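Local coordinates for protein toll (Drosophila melanogaster, PDB 4LXR) that binds the cleaved, activated form of Spätzle at the cell surface and so switches on Toll signalling in embryonic dorsal-ventral patterning and antifungal immunity, at residues A289-L294 against E312-I317; Q304-D309 against A332-H337. All blocks are in the same frame, centred on the assembly; numbering follows the deposited sequence.

Interaction 1 of 2, residues A289-L294 against E312-I317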
loop_
_atom_site.group_PDB
_atom_site.type_symbol
_atom_site.label_atom_id
_atom_site.label_comp_id
_atom_site.label_asym_id
_atom_site.label_seq_id
_atom_site.Cartn_x
_atom_site.Cartn_y
_atom_site.Cartn_z
ATOM N N ALA A 289 28.235 18.084 -18.875
ATOM C CA ALA A 289 29.239 18.823 -18.122
ATOM C C ALA A 289 29.185 20.326 -18.415
ATOM O O ALA A 289 28.636 20.751 -19.435
ATOM C CB ALA A 289 30.615 18.281 -18.432
ATOM N N ASN A 290 29.761 21.114 -17.511
ATOM C CA ASN A 290 29.925 22.554 -17.710
ATOM C C ASN A 290 28.621 23.298 -17.977
ATOM O O ASN A 290 28.587 24.238 -18.763
ATOM C CB ASN A 290 30.926 22.825 -18.835
ATOM C CG ASN A 290 32.298 22.248 -18.537
ATOM O OD1 ASN A 290 32.760 21.329 -19.211
ATOM N ND2 ASN A 290 32.955 22.789 -17.523
ATOM N N GLN A 291 27.559 22.867 -17.308
ATOM C CA GLN A 291 26.240 23.477 -17.426
ATOM C C GLN A 291 25.894 24.224 -16.145
ATOM O O GLN A 291 25.587 23.601 -15.124
ATOM C CB GLN A 291 25.200 22.383 -17.694
ATOM C CG GLN A 291 25.334 21.763 -19.073
ATOM C CD GLN A 291 24.787 22.674 -20.164
ATOM O OE1 GLN A 291 24.192 23.716 -19.878
ATOM N NE2 GLN A 291 24.978 22.280 -21.417
ATOM N N PRO A 292 25.949 25.564 -16.181
ATOM C CA PRO A 292 25.810 26.300 -14.917
ATOM C C PRO A 292 24.377 26.313 -14.354
ATOM O O PRO A 292 24.207 26.570 -13.168
ATOM C CB PRO A 292 26.291 27.718 -15.276
ATOM C CG PRO A 292 26.058 27.844 -16.760
ATOM C CD PRO A 292 26.254 26.449 -17.324
ATOM N N GLU A 293 23.370 26.010 -15.168
ATOM C CA GLU A 293 21.981 26.117 -14.706
ATOM C C GLU A 293 21.232 24.775 -14.723
ATOM O O GLU A 293 20.023 24.729 -14.506
ATOM C CB GLU A 293 21.223 27.166 -15.540
ATOM C CG GLU A 293 21.679 28.617 -15.301
ATOM C CD GLU A 293 21.256 29.576 -16.428
ATOM O OE1 GLU A 293 20.539 29.151 -17.357
ATOM O OE2 GLU A 293 21.638 30.764 -16.385
ATOM N N LEU A 294 21.944 23.689 -15.004
ATOM C CA LEU A 294 21.305 22.377 -15.109
ATOM C C LEU A 294 20.892 21.834 -13.734
ATOM O O LEU A 294 21.725 21.743 -12.840
ATOM C CB LEU A 294 22.248 21.402 -15.798
ATOM C CG LEU A 294 21.765 19.970 -16.022
ATOM C CD1 LEU A 294 20.465 19.923 -16.864
ATOM C CD2 LEU A 294 22.881 19.208 -16.711
ATOM N N GLU A 312 30.587 16.883 -14.913
ATOM C CA GLU A 312 31.650 17.656 -14.272
ATOM C C GLU A 312 31.405 19.158 -14.387
ATOM O O GLU A 312 30.962 19.650 -15.422
ATOM C CB GLU A 312 33.060 17.260 -14.747
ATOM C CG GLU A 312 33.399 17.639 -16.171
ATOM C CD GLU A 312 34.883 17.463 -16.482
ATOM O OE1 GLU A 312 35.395 18.162 -17.379
ATOM O OE2 GLU A 312 35.531 16.626 -15.834
ATOM N N HIS A 313 31.658 19.856 -13.285
ATOM C CA HIS A 313 31.429 21.293 -13.169
ATOM C C HIS A 313 29.975 21.712 -13.330
ATOM O O HIS A 313 29.691 22.896 -13.431
ATOM C CB HIS A 313 32.340 22.089 -14.113
ATOM C CG HIS A 313 33.795 21.811 -13.902
ATOM N ND1 HIS A 313 34.580 21.186 -14.850
ATOM C CD2 HIS A 313 34.600 22.043 -12.839
ATOM C CE1 HIS A 313 35.810 21.058 -14.383
ATOM N NE2 HIS A 313 35.850 21.572 -13.166
ATOM N N SER A 314 29.057 20.752 -13.335
ATOM C CA SER A 314 27.630 21.086 -13.345
ATOM C C SER A 314 27.102 21.077 -11.909
ATOM O O SER A 314 26.474 20.117 -11.456
ATOM C CB SER A 314 26.858 20.128 -14.251
ATOM O OG SER A 314 27.238 20.313 -15.614
ATOM N N THR A 315 27.374 22.163 -11.195
ATOM C CA THR A 315 27.256 22.178 -9.741
ATOM C C THR A 315 25.829 22.385 -9.239
ATOM O O THR A 315 25.543 22.127 -8.069
ATOM C CB THR A 315 28.191 23.236 -9.109
ATOM O OG1 THR A 315 27.694 24.549 -9.383
ATOM C CG2 THR A 315 29.611 23.108 -9.670
ATOM N N GLN A 316 24.935 22.826 -10.121
ATOM C CA GLN A 316 23.566 23.136 -9.709
ATOM C C GLN A 316 22.584 21.977 -9.814
ATOM O O GLN A 316 21.406 22.142 -9.522
ATOM C CB GLN A 316 23.014 24.345 -10.479
ATOM C CG GLN A 316 23.792 25.637 -10.252
ATOM C CD GLN A 316 24.140 25.870 -8.798
ATOM O OE1 GLN A 316 25.315 25.867 -8.419
ATOM N NE2 GLN A 316 23.121 26.074 -7.970
ATOM N N ILE A 317 23.045 20.808 -10.237
ATOM C CA ILE A 317 22.138 19.671 -10.371
ATOM C C ILE A 317 21.508 19.274 -9.024
ATOM O O ILE A 317 22.209 19.102 -8.023
ATOM C CB ILE A 317 22.853 18.461 -10.992
ATOM C CG1 ILE A 317 23.358 18.831 -12.400
ATOM C CG2 ILE A 317 21.921 17.286 -11.057
ATOM C CD1 ILE A 317 24.073 17.714 -13.116
HETATM O O HOH W 1 24.445 22.504 -12.968
#

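Interaction 2 of 2, residues Q304-D309 against A332-H337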
loop_
_atom_site.group_PDB
_atom_site.type_symbol
_atom_site.label_atom_id
_atom_site.label_comp_id
_atom_site.label_asym_id
_atom_site.label_seq_id
_atom_site.Cartn_x
_atom_site.Cartn_y
_atom_site.Cartn_z
ATOM N N GLN A 304 24.463 0.958 -19.758
ATOM C CA GLN A 304 25.316 -0.090 -19.198
ATOM C C GLN A 304 26.404 0.491 -18.297
ATOM O O GLN A 304 26.828 -0.149 -17.334
ATOM C CB GLN A 304 25.937 -0.939 -20.315
ATOM C CG GLN A 304 25.037 -2.065 -20.788
ATOM C CD GLN A 304 25.575 -2.760 -22.016
ATOM O OE1 GLN A 304 24.980 -2.683 -23.087
ATOM N NE2 GLN A 304 26.710 -3.448 -21.870
ATOM N N SER A 305 26.843 1.706 -18.620
ATOM C CA SER A 305 27.847 2.408 -17.827
ATOM C C SER A 305 27.843 3.900 -18.155
ATOM O O SER A 305 27.321 4.317 -19.198
ATOM C CB SER A 305 29.240 1.813 -18.071
ATOM O OG SER A 305 29.620 1.966 -19.420
ATOM N N LEU A 306 28.404 4.699 -17.249
ATOM C CA LEU A 306 28.508 6.143 -17.440
ATOM C C LEU A 306 29.967 6.586 -17.316
ATOM O O LEU A 306 30.742 5.996 -16.558
ATOM C CB LEU A 306 27.667 6.875 -16.396
ATOM C CG LEU A 306 26.180 6.521 -16.348
ATOM C CD1 LEU A 306 25.494 7.218 -15.165
ATOM C CD2 LEU A 306 25.494 6.860 -17.669
ATOM N N PRO A 307 30.355 7.627 -18.065
ATOM C CA PRO A 307 31.714 8.154 -17.917
ATOM C C PRO A 307 31.776 9.077 -16.708
ATOM O O PRO A 307 30.819 9.832 -16.469
ATOM C CB PRO A 307 31.913 8.968 -19.207
ATOM C CG PRO A 307 30.516 9.462 -19.534
ATOM C CD PRO A 307 29.585 8.331 -19.104
ATOM N N GLY A 308 32.890 9.021 -15.977
ATOM C CA GLY A 308 33.092 9.790 -14.763
ATOM C C GLY A 308 32.983 11.291 -14.904
ATOM O O GLY A 308 32.791 11.996 -13.906
ATOM N N ASP A 309 33.103 11.780 -16.138
ATOM C CA ASP A 309 33.082 13.212 -16.416
ATOM C C ASP A 309 31.713 13.705 -16.904
ATOM O O ASP A 309 31.596 14.812 -17.442
ATOM C CB ASP A 309 34.181 13.581 -17.439
ATOM C CG ASP A 309 34.008 12.885 -18.801
ATOM O OD1 ASP A 309 32.878 12.479 -19.169
ATOM O OD2 ASP A 309 35.023 12.746 -19.521
ATOM N N ALA A 332 33.807 6.397 -9.451
ATOM C CA ALA A 332 33.895 7.118 -8.186
ATOM C C ALA A 332 33.784 8.651 -8.309
ATOM O O ALA A 332 33.382 9.314 -7.358
ATOM C CB ALA A 332 35.199 6.724 -7.426
ATOM N N THR A 333 34.147 9.216 -9.461
ATOM C CA THR A 333 34.138 10.681 -9.617
ATOM C C THR A 333 32.819 11.233 -10.171
ATOM O O THR A 333 32.666 12.443 -10.313
ATOM C CB THR A 333 35.303 11.191 -10.516
ATOM O OG1 THR A 333 35.166 10.652 -11.840
ATOM C CG2 THR A 333 36.681 10.809 -9.933
ATOM N N LEU A 334 31.874 10.348 -10.476
ATOM C CA LEU A 334 30.641 10.745 -11.151
ATOM C C LEU A 334 29.942 11.954 -10.528
ATOM O O LEU A 334 29.464 12.832 -11.252
ATOM C CB LEU A 334 29.652 9.581 -11.225
ATOM C CG LEU A 334 28.440 9.917 -12.102
ATOM C CD1 LEU A 334 28.878 10.188 -13.539
ATOM C CD2 LEU A 334 27.396 8.817 -12.063
ATOM N N LEU A 335 29.901 12.004 -9.196
ATOM C CA LEU A 335 29.135 13.029 -8.488
ATOM C C LEU A 335 30.020 13.974 -7.691
ATOM O O LEU A 335 29.562 14.641 -6.764
ATOM C CB LEU A 335 28.109 12.383 -7.558
ATOM C CG LEU A 335 27.105 11.451 -8.231
ATOM C CD1 LEU A 335 26.284 10.740 -7.194
ATOM C CD2 LEU A 335 26.184 12.204 -9.188
ATOM N N GLU A 336 31.288 14.035 -8.067
ATOM C CA GLU A 336 32.285 14.819 -7.355
ATOM C C GLU A 336 31.962 16.321 -7.300
ATOM O O GLU A 336 32.346 17.016 -6.357
ATOM C CB GLU A 336 33.651 14.590 -8.010
ATOM C CG GLU A 336 34.824 15.197 -7.290
ATOM C CD GLU A 336 36.092 15.134 -8.121
ATOM O OE1 GLU A 336 36.105 14.377 -9.120
ATOM O OE2 GLU A 336 37.065 15.848 -7.784
ATOM N N HIS A 337 31.256 16.830 -8.301
ATOM C CA HIS A 337 30.926 18.253 -8.317
ATOM C C HIS A 337 29.488 18.551 -7.870
ATOM O O HIS A 337 29.105 19.710 -7.716
ATOM C CB HIS A 337 31.211 18.859 -9.702
ATOM C CG HIS A 337 32.641 18.731 -10.131
ATOM N ND1 HIS A 337 33.627 19.591 -9.698
ATOM C CD2 HIS A 337 33.255 17.832 -10.938
ATOM C CE1 HIS A 337 34.787 19.232 -10.222
ATOM N NE2 HIS A 337 34.589 18.167 -10.978
HETATM O O HOH W 2 30.624 13.935 -13.470
#

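Interaction 1 of 2, residues A289-L294 against E312-I317
The side chain of Asn290 lies alongside that of His313, both pointing the same way, with amide and imidazole planes 22° apart and Asn290 ND2 3.5 Å from His313 ND1. Next to this pair the backbones join: Asn290 N donates to Glu312 O over 2.8 Å, while Ala289 CB rests 3.6 Å from Glu312 CG. Ser314 carries the next link. Its OG, anti to its own carbonyl carbon (chi1 -67°), receives the N-H of Gln291 at 3.1 Å and is also hydrogen-bonded to the carbonyl of Phe288, so one buried hydroxyl joins two backbone groups of the preceding coil. An alanine here would probably leave the Gln291 N-H and the Phe288 carbonyl without this mate. Farther on, a water donates to Gln291 O and Leu294 O and accepts from Gln316 N, bridging backbones that do not bond directly there. Leu294 and Ile317 then run side by side into the interior, Leu294 CD2 4.1 Å from Ile317 CD1. Matching positions of LRR 7 and LRR 8 thus stack one repeat apart in the loops leading into the parallel strands 296-299 and 319-321, as in a leucine-rich repeat solenoid.

Interaction 2 of 2, residues Q304-D309 against A332-H337
Leu306 and Leu334 cross obliquely, and these two leucines, from successive coils of a solenoid, meet through their branch ends. Leu306 CD1 comes within 4.0 Å of Leu334 CD2, a methyl-to-methyl contact. The CB of Leu306 already points toward the other segment, whereas Leu334 leaves its backbone at the flank of the contact and only its end comes nearer. Chi1 of Leu334 sets CG anti to the backbone N (-172°), and chi2 (62°) then sets the two methyls, which meet different partners: CD2 the leucine, and CD1 the carbonyl oxygen of Pro307, 3.5 Å away. Both leucines are buried, so the apolar part of the contact faces the interior.

Toward the surface the partners become polar. Gly308 packs its backbone closely against Thr333, whose OG1 stands between its own backbone N and carbonyl carbon, 3.4 Å from Gly308 O and 3.7 Å from Gly308 CA. A water lies close to Gly308 O, at 2.9 Å, and to Leu334 O, at 2.7 Å, between the two backbones. The second segment is shaped by a type I turn from Thr333 to Glu336, closed by Glu336 N donating to Thr333 O.

Leu334 also packs on Phe311 and Leu306 on Leu322, while Asp309 bonds back to Ser285 and Arg286. The contact thus joins the loop between strands 296-299 and 319-321 to the loop between strands 319-321 and 343-345.

Both contacts join neighbouring coils of the same solenoid; their segments alternate along the chain, and the loop linking strands 296-299 and 319-321 takes part in each. Within that loop, 304-309 faces the following coil and 312-317 the preceding one. Each contact is partly buried and buries leucine or isoleucine, but interaction 1 also buries the Ser314 hydroxyl, satisfied by backbone groups. Both have a water between the backbones. Interaction 1, on the approach to the strands, keeps close residue-by-residue register and alone has clear direct hydrogen bonds; interaction 2, farther back along the loops, covers less area and relies on methyl packing and a close-fitting glycine. Their centres lie 13 Å apart, and the rings of His313 and His337 meet between them.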